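Local structure of Non-structural protein 3 (Porcine deltacoronavirus, 6LN0) at residues A[14-19]-A[133-138]; A[39-44]-A[59-64]; A[85-90]-A[108-113]; A[209-214]-A[230-235]; A[267-272]-A[319-324]. The protein probably cleaves the viral polyprotein through its papain-like protease domain and, through its macro domain, probably binds ADP-ribose-type ligands, as related coronavirus proteins do. All coordinates share one frame; numbering follows the deposited sequence.

Interaction 1: A[14-19]-A[133-138]; sequences VELVVG and HSLDAF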
# COMPACT_ATOMS: atom_id res chain seq x y z
N VAL A 14 23.00 -9.02 -13.42
CA VAL A 14 23.99 -9.74 -12.64
C VAL A 14 23.56 -11.19 -12.48
O VAL A 14 22.37 -11.50 -12.35
CB VAL A 14 24.12 -9.05 -11.28
CG1 VAL A 14 25.00 -9.83 -10.35
CG2 VAL A 14 24.63 -7.64 -11.46
N GLU A 15 24.53 -12.10 -12.48
CA GLU A 15 24.27 -13.49 -12.15
C GLU A 15 25.37 -14.01 -11.23
O GLU A 15 26.55 -13.71 -11.43
CB GLU A 15 24.16 -14.36 -13.41
CG GLU A 15 25.49 -14.72 -14.09
CD GLU A 15 25.35 -14.94 -15.60
OE1 GLU A 15 25.29 -16.12 -16.03
OE2 GLU A 15 25.30 -13.94 -16.35
N LEU A 16 24.98 -14.76 -10.21
CA LEU A 16 25.90 -15.28 -9.22
C LEU A 16 26.00 -16.78 -9.43
O LEU A 16 25.04 -17.52 -9.14
CB LEU A 16 25.44 -14.96 -7.81
CG LEU A 16 26.55 -14.98 -6.77
CD1 LEU A 16 26.24 -13.98 -5.69
CD2 LEU A 16 26.67 -16.35 -6.17
N VAL A 17 27.14 -17.24 -9.93
CA VAL A 17 27.31 -18.62 -10.34
C VAL A 17 28.12 -19.38 -9.29
O VAL A 17 28.97 -18.82 -8.58
CB VAL A 17 27.94 -18.67 -11.74
CG1 VAL A 17 28.39 -20.07 -12.11
CG2 VAL A 17 26.93 -18.16 -12.76
N VAL A 18 27.84 -20.68 -9.21
CA VAL A 18 28.19 -21.56 -8.10
C VAL A 18 29.66 -21.97 -8.09
O VAL A 18 30.45 -21.44 -7.30
CB VAL A 18 27.25 -22.78 -8.13
CG1 VAL A 18 25.93 -22.43 -7.47
CG2 VAL A 18 27.00 -23.25 -9.58
N GLY A 19 30.04 -22.91 -8.98
CA GLY A 19 31.32 -23.61 -8.91
C GLY A 19 32.54 -22.80 -9.27
O GLY A 19 32.56 -21.57 -9.16
N HIS A 133 29.71 -7.53 2.88
CA HIS A 133 30.26 -6.23 2.49
C HIS A 133 30.74 -6.25 1.05
O HIS A 133 30.50 -5.28 0.30
CB HIS A 133 31.40 -5.82 3.43
CG HIS A 133 31.02 -5.86 4.88
ND1 HIS A 133 31.90 -5.53 5.89
CD2 HIS A 133 29.86 -6.20 5.49
CE1 HIS A 133 31.30 -5.67 7.06
NE2 HIS A 133 30.06 -6.08 6.84
N SER A 134 31.43 -7.32 0.66
CA SER A 134 31.87 -7.45 -0.73
C SER A 134 30.70 -7.43 -1.69
O SER A 134 30.70 -6.69 -2.68
CB SER A 134 32.70 -8.71 -0.93
OG SER A 134 34.08 -8.42 -0.78
N LEU A 135 29.69 -8.28 -1.44
CA LEU A 135 28.53 -8.26 -2.32
C LEU A 135 27.83 -6.90 -2.29
O LEU A 135 27.23 -6.49 -3.29
CB LEU A 135 27.57 -9.38 -1.95
CG LEU A 135 27.94 -10.74 -2.55
CD1 LEU A 135 26.75 -11.66 -2.53
CD2 LEU A 135 28.47 -10.64 -3.97
N ASP A 136 27.94 -6.19 -1.17
CA ASP A 136 27.31 -4.88 -1.05
C ASP A 136 28.14 -3.80 -1.73
O ASP A 136 27.61 -2.94 -2.44
CB ASP A 136 27.06 -4.53 0.43
CG ASP A 136 26.34 -3.20 0.61
OD1 ASP A 136 25.25 -3.01 0.02
OD2 ASP A 136 26.89 -2.34 1.36
N ALA A 137 29.47 -3.82 -1.50
CA ALA A 137 30.35 -2.93 -2.23
C ALA A 137 30.11 -3.05 -3.73
O ALA A 137 30.11 -2.05 -4.46
CB ALA A 137 31.81 -3.22 -1.90
N PHE A 138 29.85 -4.27 -4.20
CA PHE A 138 29.74 -4.50 -5.63
C PHE A 138 28.48 -3.86 -6.20
O PHE A 138 28.53 -3.23 -7.26
CB PHE A 138 29.76 -6.00 -5.92
CG PHE A 138 29.19 -6.36 -7.25
CD1 PHE A 138 29.91 -6.14 -8.42
CD2 PHE A 138 27.94 -6.95 -7.34
CE1 PHE A 138 29.38 -6.49 -9.65
CE2 PHE A 138 27.40 -7.30 -8.56
CZ PHE A 138 28.12 -7.07 -9.73

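Interaction 2: A[39-44]-A[59-64]; sequences LTNGGG and EYCNSV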
# COMPACT_ATOMS: atom_id res chain seq x y z
N LEU A 39 51.84 -10.68 -7.71
CA LEU A 39 51.22 -11.59 -8.69
C LEU A 39 51.74 -13.01 -8.54
O LEU A 39 51.77 -13.79 -9.50
CB LEU A 39 51.43 -11.08 -10.12
CG LEU A 39 51.04 -9.61 -10.31
CD1 LEU A 39 51.77 -9.00 -11.50
CD2 LEU A 39 49.52 -9.46 -10.44
N THR A 40 52.15 -13.37 -7.33
CA THR A 40 52.60 -14.73 -7.08
C THR A 40 51.55 -15.77 -7.43
O THR A 40 51.89 -16.93 -7.62
CB THR A 40 53.01 -14.87 -5.61
OG1 THR A 40 51.83 -14.97 -4.80
CG2 THR A 40 53.79 -13.65 -5.16
N ASN A 41 50.28 -15.37 -7.55
CA ASN A 41 49.18 -16.31 -7.73
C ASN A 41 49.30 -17.49 -6.76
O ASN A 41 49.23 -18.66 -7.15
CB ASN A 41 49.09 -16.79 -9.17
CG ASN A 41 48.58 -15.72 -10.10
OD1 ASN A 41 47.43 -15.27 -9.99
ND2 ASN A 41 49.43 -15.29 -11.02
N GLY A 42 49.49 -17.16 -5.48
CA GLY A 42 49.64 -18.13 -4.41
C GLY A 42 48.53 -19.16 -4.30
O GLY A 42 48.79 -20.36 -4.38
N GLY A 43 47.31 -18.71 -4.13
CA GLY A 43 46.17 -19.61 -4.05
C GLY A 43 44.86 -18.95 -4.43
O GLY A 43 44.83 -17.97 -5.18
N GLY A 44 43.78 -19.51 -3.91
CA GLY A 44 42.46 -18.98 -4.14
C GLY A 44 42.11 -19.00 -5.61
O GLY A 44 42.60 -19.83 -6.39
N GLU A 59 55.07 -16.29 -16.16
CA GLU A 59 56.37 -15.64 -16.37
C GLU A 59 56.20 -14.16 -16.66
O GLU A 59 56.98 -13.33 -16.17
CB GLU A 59 57.15 -16.31 -17.51
CG GLU A 59 56.99 -17.82 -17.59
CD GLU A 59 57.84 -18.50 -18.66
OE1 GLU A 59 58.22 -19.69 -18.46
OE2 GLU A 59 58.13 -17.86 -19.71
N TYR A 60 55.21 -13.80 -17.48
CA TYR A 60 54.99 -12.39 -17.76
C TYR A 60 54.60 -11.64 -16.49
O TYR A 60 55.05 -10.51 -16.27
CB TYR A 60 53.94 -12.21 -18.87
CG TYR A 60 53.60 -10.76 -19.07
CD1 TYR A 60 54.56 -9.86 -19.52
CD2 TYR A 60 52.34 -10.27 -18.74
CE1 TYR A 60 54.27 -8.52 -19.67
CE2 TYR A 60 52.03 -8.93 -18.88
CZ TYR A 60 52.98 -8.06 -19.35
OH TYR A 60 52.65 -6.72 -19.48
N CYS A 61 53.82 -12.27 -15.61
CA CYS A 61 53.51 -11.62 -14.33
C CYS A 61 54.76 -11.34 -13.51
O CYS A 61 54.86 -10.28 -12.87
CB CYS A 61 52.52 -12.47 -13.52
SG CYS A 61 50.87 -12.61 -14.24
N ASN A 62 55.73 -12.27 -13.51
CA ASN A 62 56.95 -12.05 -12.73
C ASN A 62 57.78 -10.91 -13.31
O ASN A 62 58.37 -10.12 -12.55
CB ASN A 62 57.79 -13.32 -12.64
CG ASN A 62 57.02 -14.50 -12.08
OD1 ASN A 62 56.17 -14.34 -11.21
ND2 ASN A 62 57.30 -15.68 -12.60
N SER A 63 57.87 -10.83 -14.64
CA SER A 63 58.51 -9.69 -15.30
C SER A 63 58.03 -8.37 -14.72
O SER A 63 58.83 -7.53 -14.30
CB SER A 63 58.21 -9.72 -16.80
OG SER A 63 58.27 -11.04 -17.30
N VAL A 64 56.70 -8.17 -14.68
CA VAL A 64 56.15 -6.87 -14.30
C VAL A 64 56.05 -6.71 -12.79
O VAL A 64 55.87 -5.58 -12.30
CB VAL A 64 54.83 -6.64 -15.07
CG1 VAL A 64 55.12 -6.67 -16.56
CG2 VAL A 64 53.77 -7.68 -14.75

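Interaction 3: A[85-90]-A[108-113]; sequences CILHVV and KSILTE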
# COMPACT_ATOMS: atom_id res chain seq x y z
N CYS A 85 40.70 -11.36 -21.80
CA CYS A 85 41.84 -10.85 -21.06
C CYS A 85 41.61 -11.07 -19.57
O CYS A 85 40.52 -11.48 -19.14
CB CYS A 85 42.08 -9.38 -21.37
SG CYS A 85 40.65 -8.36 -20.94
N ILE A 86 42.65 -10.78 -18.79
CA ILE A 86 42.68 -10.99 -17.35
C ILE A 86 43.02 -9.66 -16.69
O ILE A 86 43.99 -9.01 -17.06
CB ILE A 86 43.71 -12.06 -16.96
CG1 ILE A 86 43.24 -13.43 -17.43
CG2 ILE A 86 43.96 -12.09 -15.44
CD1 ILE A 86 44.35 -14.47 -17.53
N LEU A 87 42.21 -9.27 -15.71
CA LEU A 87 42.39 -8.01 -15.01
C LEU A 87 42.80 -8.31 -13.58
O LEU A 87 42.17 -9.15 -12.92
CB LEU A 87 41.09 -7.19 -15.09
CG LEU A 87 40.95 -5.84 -14.40
CD1 LEU A 87 42.10 -4.93 -14.74
CD2 LEU A 87 39.60 -5.20 -14.76
N HIS A 88 43.85 -7.65 -13.10
CA HIS A 88 44.41 -7.93 -11.79
C HIS A 88 44.15 -6.76 -10.88
O HIS A 88 44.49 -5.62 -11.22
CB HIS A 88 45.93 -8.17 -11.85
CG HIS A 88 46.33 -9.27 -12.78
ND1 HIS A 88 46.30 -9.13 -14.15
CD2 HIS A 88 46.77 -10.53 -12.54
CE1 HIS A 88 46.70 -10.26 -14.71
NE2 HIS A 88 46.98 -11.13 -13.75
N VAL A 89 43.60 -7.03 -9.69
CA VAL A 89 43.39 -6.02 -8.67
C VAL A 89 43.70 -6.59 -7.30
O VAL A 89 43.49 -7.78 -7.03
CB VAL A 89 41.95 -5.49 -8.72
CG1 VAL A 89 41.82 -4.58 -9.91
CG2 VAL A 89 40.99 -6.65 -8.82
N VAL A 90 44.20 -5.72 -6.42
CA VAL A 90 44.64 -6.11 -5.08
C VAL A 90 43.53 -5.82 -4.08
O VAL A 90 43.33 -4.65 -3.70
CB VAL A 90 45.94 -5.38 -4.71
CG1 VAL A 90 46.47 -5.86 -3.38
CG2 VAL A 90 46.97 -5.58 -5.80
N LYS A 108 34.81 -0.54 -8.24
CA LYS A 108 34.87 0.63 -9.12
C LYS A 108 36.06 0.51 -10.05
O LYS A 108 35.96 0.80 -11.25
CB LYS A 108 34.99 1.92 -8.29
CG LYS A 108 34.55 3.19 -9.02
CD LYS A 108 35.29 4.45 -8.53
CE LYS A 108 34.88 5.70 -9.32
NZ LYS A 108 35.86 6.07 -10.38
N SER A 109 37.18 0.05 -9.51
CA SER A 109 38.39 -0.14 -10.28
C SER A 109 38.22 -1.17 -11.39
O SER A 109 38.95 -1.12 -12.38
CB SER A 109 39.50 -0.54 -9.31
OG SER A 109 40.58 -1.12 -9.98
N ILE A 110 37.25 -2.07 -11.25
CA ILE A 110 37.08 -3.18 -12.19
C ILE A 110 36.09 -2.83 -13.29
O ILE A 110 36.35 -3.07 -14.47
CB ILE A 110 36.61 -4.43 -11.41
CG1 ILE A 110 37.76 -5.03 -10.60
CG2 ILE A 110 35.96 -5.46 -12.35
CD1 ILE A 110 37.30 -6.06 -9.60
N LEU A 111 34.94 -2.28 -12.91
CA LEU A 111 33.77 -2.20 -13.79
C LEU A 111 33.76 -0.81 -14.41
O LEU A 111 33.10 0.11 -13.93
CB LEU A 111 32.50 -2.51 -13.02
CG LEU A 111 32.54 -3.88 -12.35
CD1 LEU A 111 31.92 -3.84 -10.96
CD2 LEU A 111 31.85 -4.93 -13.23
N THR A 112 34.52 -0.66 -15.50
CA THR A 112 34.76 0.63 -16.11
C THR A 112 34.38 0.68 -17.58
O THR A 112 34.21 1.78 -18.11
CB THR A 112 36.24 1.01 -15.97
OG1 THR A 112 37.04 0.09 -16.73
CG2 THR A 112 36.66 0.95 -14.52
N GLU A 113 34.25 -0.46 -18.23
CA GLU A 113 34.06 -0.55 -19.67
C GLU A 113 32.90 -1.49 -19.95
O GLU A 113 32.57 -2.34 -19.11
CB GLU A 113 35.34 -1.08 -20.35
CG GLU A 113 36.61 -0.42 -19.86
CD GLU A 113 36.78 0.99 -20.39
OE1 GLU A 113 37.11 1.91 -19.60
OE2 GLU A 113 36.56 1.18 -21.62

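Interaction 4: A[209-214]-A[230-235]; sequences IYLEVT and QYCVYL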
# COMPACT_ATOMS: atom_id res chain seq x y z
N ILE A 209 3.63 0.24 8.02
CA ILE A 209 2.70 -0.78 7.57
C ILE A 209 1.94 -0.25 6.37
O ILE A 209 1.42 0.87 6.40
CB ILE A 209 1.75 -1.19 8.69
CG1 ILE A 209 2.53 -1.65 9.91
CG2 ILE A 209 0.81 -2.26 8.20
CD1 ILE A 209 1.61 -2.08 11.04
N TYR A 210 1.86 -1.05 5.32
CA TYR A 210 1.22 -0.66 4.07
C TYR A 210 0.08 -1.62 3.78
O TYR A 210 0.14 -2.81 4.12
CB TYR A 210 2.23 -0.67 2.90
CG TYR A 210 3.29 0.39 2.99
CD1 TYR A 210 3.07 1.66 2.48
CD2 TYR A 210 4.52 0.12 3.59
CE1 TYR A 210 4.03 2.64 2.57
CE2 TYR A 210 5.48 1.09 3.69
CZ TYR A 210 5.24 2.35 3.17
OH TYR A 210 6.20 3.33 3.26
N LEU A 211 -0.97 -1.09 3.17
CA LEU A 211 -2.04 -1.95 2.69
C LEU A 211 -1.57 -2.62 1.40
O LEU A 211 -1.17 -1.94 0.45
CB LEU A 211 -3.32 -1.13 2.45
CG LEU A 211 -4.60 -1.90 2.11
CD1 LEU A 211 -5.03 -2.83 3.26
CD2 LEU A 211 -5.72 -0.94 1.77
N GLU A 212 -1.57 -3.94 1.40
CA GLU A 212 -1.32 -4.71 0.19
C GLU A 212 -2.64 -4.83 -0.56
O GLU A 212 -3.52 -5.58 -0.16
CB GLU A 212 -0.76 -6.08 0.54
CG GLU A 212 -0.84 -7.09 -0.61
CD GLU A 212 0.35 -8.04 -0.60
OE1 GLU A 212 1.17 -7.94 0.35
OE2 GLU A 212 0.45 -8.88 -1.54
N VAL A 213 -2.79 -4.07 -1.63
CA VAL A 213 -4.09 -4.04 -2.28
C VAL A 213 -4.22 -5.24 -3.22
O VAL A 213 -3.85 -5.17 -4.39
CB VAL A 213 -4.30 -2.70 -3.01
CG1 VAL A 213 -5.63 -2.68 -3.77
CG2 VAL A 213 -4.23 -1.56 -1.99
N THR A 214 -4.71 -6.35 -2.68
CA THR A 214 -4.96 -7.52 -3.50
C THR A 214 -6.26 -7.30 -4.25
O THR A 214 -6.85 -6.21 -4.21
CB THR A 214 -5.04 -8.78 -2.65
OG1 THR A 214 -6.20 -8.72 -1.81
CG2 THR A 214 -3.79 -8.95 -1.82
N GLN A 230 -10.81 5.71 1.77
CA GLN A 230 -11.88 5.42 2.69
C GLN A 230 -11.73 4.03 3.28
O GLN A 230 -11.99 3.81 4.47
CB GLN A 230 -13.23 5.56 2.00
CG GLN A 230 -13.44 6.93 1.41
CD GLN A 230 -14.78 7.06 0.73
OE1 GLN A 230 -15.05 6.36 -0.25
NE2 GLN A 230 -15.64 7.93 1.26
N TYR A 231 -11.30 3.06 2.47
CA TYR A 231 -11.25 1.70 2.97
C TYR A 231 -10.21 1.58 4.08
O TYR A 231 -10.43 0.88 5.07
CB TYR A 231 -10.95 0.73 1.83
CG TYR A 231 -11.11 -0.71 2.23
CD1 TYR A 231 -12.35 -1.21 2.57
CD2 TYR A 231 -10.02 -1.54 2.31
CE1 TYR A 231 -12.49 -2.51 2.97
CE2 TYR A 231 -10.15 -2.85 2.71
CZ TYR A 231 -11.37 -3.34 3.02
OH TYR A 231 -11.49 -4.65 3.41
N CYS A 232 -9.08 2.26 3.93
CA CYS A 232 -8.07 2.28 4.97
C CYS A 232 -8.63 2.86 6.25
O CYS A 232 -8.49 2.27 7.33
CB CYS A 232 -6.87 3.10 4.52
SG CYS A 232 -5.76 2.26 3.43
N VAL A 233 -9.28 4.04 6.13
CA VAL A 233 -9.92 4.63 7.28
C VAL A 233 -10.88 3.63 7.92
O VAL A 233 -10.92 3.47 9.15
CB VAL A 233 -10.66 5.92 6.87
CG1 VAL A 233 -11.52 6.44 8.03
CG2 VAL A 233 -9.67 6.99 6.34
N TYR A 234 -11.60 2.90 7.08
CA TYR A 234 -12.56 1.93 7.59
C TYR A 234 -11.86 0.85 8.40
O TYR A 234 -12.27 0.53 9.52
CB TYR A 234 -13.33 1.30 6.43
CG TYR A 234 -14.03 0.02 6.80
CD1 TYR A 234 -15.18 0.06 7.57
CD2 TYR A 234 -13.56 -1.23 6.35
CE1 TYR A 234 -15.86 -1.10 7.92
CE2 TYR A 234 -14.25 -2.43 6.70
CZ TYR A 234 -15.41 -2.33 7.50
OH TYR A 234 -16.15 -3.42 7.90
N LEU A 235 -10.79 0.28 7.86
CA LEU A 235 -10.09 -0.80 8.54
C LEU A 235 -9.54 -0.35 9.89
O LEU A 235 -9.61 -1.08 10.88
CB LEU A 235 -8.95 -1.35 7.66
CG LEU A 235 -9.41 -2.10 6.42
CD1 LEU A 235 -8.25 -2.32 5.44
CD2 LEU A 235 -10.03 -3.41 6.83

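Interaction 5: A[267-272]-A[319-324]; sequences NLFQNT and LLVSNS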
# COMPACT_ATOMS: atom_id res chain seq x y z
N ASN A 267 -30.26 6.32 14.76
CA ASN A 267 -31.49 6.20 15.54
C ASN A 267 -32.71 6.61 14.73
O ASN A 267 -33.75 5.95 14.82
CB ASN A 267 -31.37 7.01 16.83
CG ASN A 267 -30.43 6.34 17.81
OD1 ASN A 267 -30.14 5.13 17.69
ND2 ASN A 267 -29.93 7.12 18.77
N LEU A 268 -32.62 7.68 13.93
CA LEU A 268 -33.65 7.94 12.93
C LEU A 268 -33.87 6.72 12.04
O LEU A 268 -35.01 6.29 11.83
CB LEU A 268 -33.26 9.15 12.08
CG LEU A 268 -34.25 9.59 11.02
CD1 LEU A 268 -35.56 10.02 11.64
CD2 LEU A 268 -33.63 10.74 10.23
N PHE A 269 -32.78 6.13 11.54
CA PHE A 269 -32.91 5.02 10.61
C PHE A 269 -33.66 3.87 11.26
O PHE A 269 -34.54 3.26 10.63
CB PHE A 269 -31.54 4.55 10.09
CG PHE A 269 -31.65 3.42 9.11
CD1 PHE A 269 -31.68 2.11 9.54
CD2 PHE A 269 -31.83 3.68 7.76
CE1 PHE A 269 -31.85 1.08 8.64
CE2 PHE A 269 -32.01 2.65 6.86
CZ PHE A 269 -32.00 1.35 7.29
N GLN A 270 -33.34 3.56 12.51
CA GLN A 270 -34.02 2.49 13.22
C GLN A 270 -35.53 2.72 13.31
O GLN A 270 -36.28 1.74 13.43
CB GLN A 270 -33.42 2.32 14.61
CG GLN A 270 -32.03 1.69 14.61
CD GLN A 270 -31.49 1.44 16.00
OE1 GLN A 270 -31.73 0.39 16.59
NE2 GLN A 270 -30.76 2.43 16.54
N ASN A 271 -35.99 3.97 13.24
CA ASN A 271 -37.42 4.26 13.27
C ASN A 271 -38.03 4.40 11.89
O ASN A 271 -39.12 4.97 11.77
CB ASN A 271 -37.69 5.53 14.09
CG ASN A 271 -37.71 5.24 15.58
OD1 ASN A 271 -36.79 5.63 16.31
ND2 ASN A 271 -38.73 4.52 16.04
N THR A 272 -37.36 3.91 10.86
CA THR A 272 -37.99 3.76 9.55
C THR A 272 -38.20 2.27 9.27
O THR A 272 -37.92 1.41 10.10
CB THR A 272 -37.14 4.37 8.44
OG1 THR A 272 -36.14 3.42 8.08
CG2 THR A 272 -36.49 5.64 8.90
N LEU A 319 -26.72 8.58 3.84
CA LEU A 319 -25.91 7.40 3.52
C LEU A 319 -26.68 6.12 3.80
O LEU A 319 -26.73 5.22 2.95
CB LEU A 319 -24.62 7.43 4.33
CG LEU A 319 -23.88 6.09 4.28
CD1 LEU A 319 -23.12 6.01 3.00
CD2 LEU A 319 -22.97 5.96 5.48
N LEU A 320 -27.30 6.01 4.97
CA LEU A 320 -28.01 4.79 5.33
C LEU A 320 -29.16 4.53 4.38
O LEU A 320 -29.32 3.40 3.88
CB LEU A 320 -28.51 4.88 6.77
CG LEU A 320 -27.41 5.10 7.80
CD1 LEU A 320 -28.03 5.11 9.21
CD2 LEU A 320 -26.28 4.05 7.67
N VAL A 321 -29.97 5.56 4.11
CA VAL A 321 -31.19 5.38 3.31
C VAL A 321 -30.84 4.97 1.87
O VAL A 321 -31.47 4.09 1.29
CB VAL A 321 -32.05 6.66 3.35
CG1 VAL A 321 -33.05 6.66 2.21
CG2 VAL A 321 -32.76 6.78 4.68
N SER A 322 -29.83 5.60 1.29
CA SER A 322 -29.45 5.24 -0.07
C SER A 322 -28.84 3.84 -0.17
O SER A 322 -28.77 3.30 -1.28
CB SER A 322 -28.49 6.26 -0.64
OG SER A 322 -27.26 6.10 0.01
N ASN A 323 -28.39 3.23 0.93
CA ASN A 323 -27.92 1.85 0.91
C ASN A 323 -29.01 0.87 1.30
O ASN A 323 -28.71 -0.28 1.66
CB ASN A 323 -26.72 1.66 1.82
CG ASN A 323 -25.45 2.08 1.18
OD1 ASN A 323 -24.78 1.30 0.52
ND2 ASN A 323 -25.11 3.34 1.36
N SER A 324 -30.26 1.30 1.22
CA SER A 324 -31.41 0.49 1.57
C SER A 324 -32.35 0.38 0.37
O SER A 324 -32.08 0.88 -0.71
CB SER A 324 -32.13 1.09 2.78
OG SER A 324 -32.72 2.34 2.41

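Interaction 1: A[14-19]-A[133-138]
Val-14 meets the Phe-138 ring and Leu-16 meets Leu-135, two apolar pairs that make up the whole contact between the edge strand 14-17 and the helical segment 133-138. In the aromatic pair, valine and phenylalanine approach from opposite directions. Val-14 CG1 lies 3.9 Å from Phe-138 CE2 and sits near the ring plane, so the methyl meets an edge. The other branch also takes part, with Val-14 CG2 3.9 Å from Phe-138 CZ. The ring reaches the strand because its CG is anti to the backbone N (chi1 160°), which turns the CE2-CZ edge to face both methyls.

The aliphatic pair is a single methyl-to-methyl touch, Leu-16 CD1 to Leu-135 CD1 at 4.0 Å, with the two side chains crossing at about a right angle. Polar chemistry lies to the side: Glu-15, on the other face of the strand, forms a salt bridge with Arg-148, and Ser-134 OG is hydrogen-bonded to Leu-122 O.

The nearest CA atoms, those of Leu-16 and Leu-135, are 10.2 Å apart, and only 132 Å² is buried, which fits helix-on-sheet packing in the macro domain's alpha/beta/alpha fold. Leu-151 of strand 146-152, the parallel neighbour of strand 10-17, touches Val-14, Leu-135 and Phe-138, while Trp-162 of helix 158-165 packs on Val-14, Leu-16 and Leu-135.

Interaction 2: A[39-44]-A[59-64]
Leu-39 and Cys-61 form the tight part of this contact: their CB atoms stand 3.8 Å apart, and their CA atoms, at 6.1 Å, are the nearest pair between the two backbones. Beyond CB, the leucine passes at a slant over the helix. Its CD1 reaches the backbone, 3.6 Å from Cys-61 O, and then meets the next turn where Leu-39 CD1 is 4.0 Å from Val-64 CG2. With CG anti to the carbonyl carbon (chi1 -50°), the Leu-39 branch is directed past the cysteine to that valine.

The loop 39-44, with its run of three glycines, follows strand 29-34 and leads into helix 44-53. In macro domains an asparagine- and glycine-rich loop at this point of the fold usually borders the ADP-ribose site, and a similar role is plausible here.

Packing becomes looser toward the glycines. Asn-41 ND2 is 4.4 Å from Cys-61 SG, a bare van der Waals approach, and the amide is held instead by Gln-58 OE1 at ND2 and Asn-33 ND2 at OD1. Thr-40, whose CB points away from the helix, is exposed; its OG1 is hydrogen-bonded to Asn-36 ND2 and takes a further, weak bond from Gly-42 N at 3.3 Å. On the solvent side of the helix, Ser-63 OG donates to Glu-59 O over 2.9 Å, tilted 31° from the carbonyl plane, and Ser-63 N gives that oxygen a second bond.

Interaction 3: A[85-90]-A[108-113]
Val-89 spreads its two methyls over Ser-109 and Ile-110 at the end of the helix. Val-89 CG2 touches Ile-110 CD1 at 3.8 Å, the side chains roughly perpendicular, and Val-89 CG1 lies 3.7 Å from Ser-109 OG. The isoleucine presents CG1 as well as its terminal methyl, so its chain lies across the valine instead of meeting it at one point. Two residues back along the strand, Leu-87 CD2 comes against the backbone, 3.9 Å from Ile-110 O. Leu-87 holds chi1 at 177°, which extends its branch toward Ile-110. The nearest CA atoms, those of Leu-87 and Ile-110, are 7.7 Å apart.

A second shell fixes these groups. Pro-70 touches both Val-89 and Ser-109, and Val-32 packs on Val-89 and Ile-110. After Ile-110 the chain leaves the helix through an inverse gamma turn centred on Leu-111.

In the macro domain sheet, strand 83-89 lies between parallel strand 29-34 and antiparallel strand 71-74. Helix 99-110 packs on one face of this layer, and Ile-110 continues over Tyr-117 and Ile-119 of strand 117-120.

Interaction 4: A[209-214]-A[230-235]
Strand 209-212 and helix 230-235 pass with their axes 10.8 Å apart at a crossing angle of 118°, and the nearest CA atoms, those of Leu-211 and Cys-232, are separated by 7.7 Å. Leu-211 alone reaches across from the strand, pointing at the helix and dividing its two methyls between successive turns. CD2 goes to the sulfur, with Leu-211 CD2 3.6 Å from Cys-232 SG. The same methyl approaches the edge of an aromatic ring, near its plane, where Leu-211 CD2 is 4.4 Å from Tyr-231 CD2. The other branch ends on the following turn: Leu-211 CD1 and Leu-235 CD1 are 3.9 Å apart, the two leucines set nearly square to each other. An extended chi1 of -172° at Leu-211 carries both methyls this far.

Within the helix the same groups also pack on each other. Leu-235 CG sits 3.8 Å above one face of the Tyr-231 ring, offset toward its rim, so Leu-211 meets an edge while Leu-235 lies over a face. All four touching residues are buried, and the contact is entirely apolar.

Strand 209-212 runs parallel to 168-173 and antiparallel to 194-195, in a small mixed sheet that probably corresponds to the ubiquitin-like domain at the start of coronavirus papain-like proteases; the contact probably joins it to the first thumb helices. Phe-195 touches both Leu-211 and Cys-232, and Val-217, Gln-220 and Ala-221 of helix 215-223 pack against Tyr-231.

Interaction 5: A[267-272]-A[319-324]
Two helix C-termini pack together in the helical part of the papain-like protease, probably its thumb, the end of helix 260-270 against that of helix 313-322, with Phe-269 as the inserted side chain. Phe-269 CB is 3.7 Å from Leu-320 CD1, and farther out Phe-269 CD2 lies 3.7 Å from Leu-320 CB, the side chains crossing at a slant. Val-321 CG2 and Ser-324 CB approach the ring edge near its plane, the latter 4.4 Å from Phe-269 CE2. A chi1 of -179° carries the phenylalanine ring out toward the other helix.

Phe-276 stacks with the Phe-269 ring, and Trp-298 and Ile-299 of helix 293-302 back Leu-320, making the contact part of a buried helical core.

Side chains secure both helix ends by returning to the last-turn carbonyls. Asn-323 ND2 gives Leu-319 O a nearly straight bond (2.9 Å, 176°), while Asn-323 N reaches the same oxygen from the opposite face of the carbonyl plane; Asn-323 OD1 is bonded to Arg-277 NE. In the other segment, Thr-272 OG1 donates to Phe-269 O at 3.0 Å, in the carbonyl plane and on a lone pair.

How the interactions relate
All five contacts rest mainly on apolar packing, and no hydrogen bond joins the segments; in interactions 2 and 3 polar atoms enter as van der Waals neighbours. Interactions 1, 2 and 3 belong to the macro domain; interactions 4 and 5 lie in the protease part, their centres about 27 Å apart. Interactions 2, 4 and 5 are buried, whereas 1 and 3 are only partly buried. Interactions 1 and 3 put helices on the same sheet and touch where Phe-138 CE1 is 3.9 Å from Leu-111 CD1. Interaction 3 also adjoins interaction 2, Leu-39 CD2 lying 3.6 Å from His-88 CD2. Methyls pack between helix and sheet in 1 and 3, a cysteine sulfur takes part in 2 and 4, and an aromatic ring is inserted between helix ends in 5.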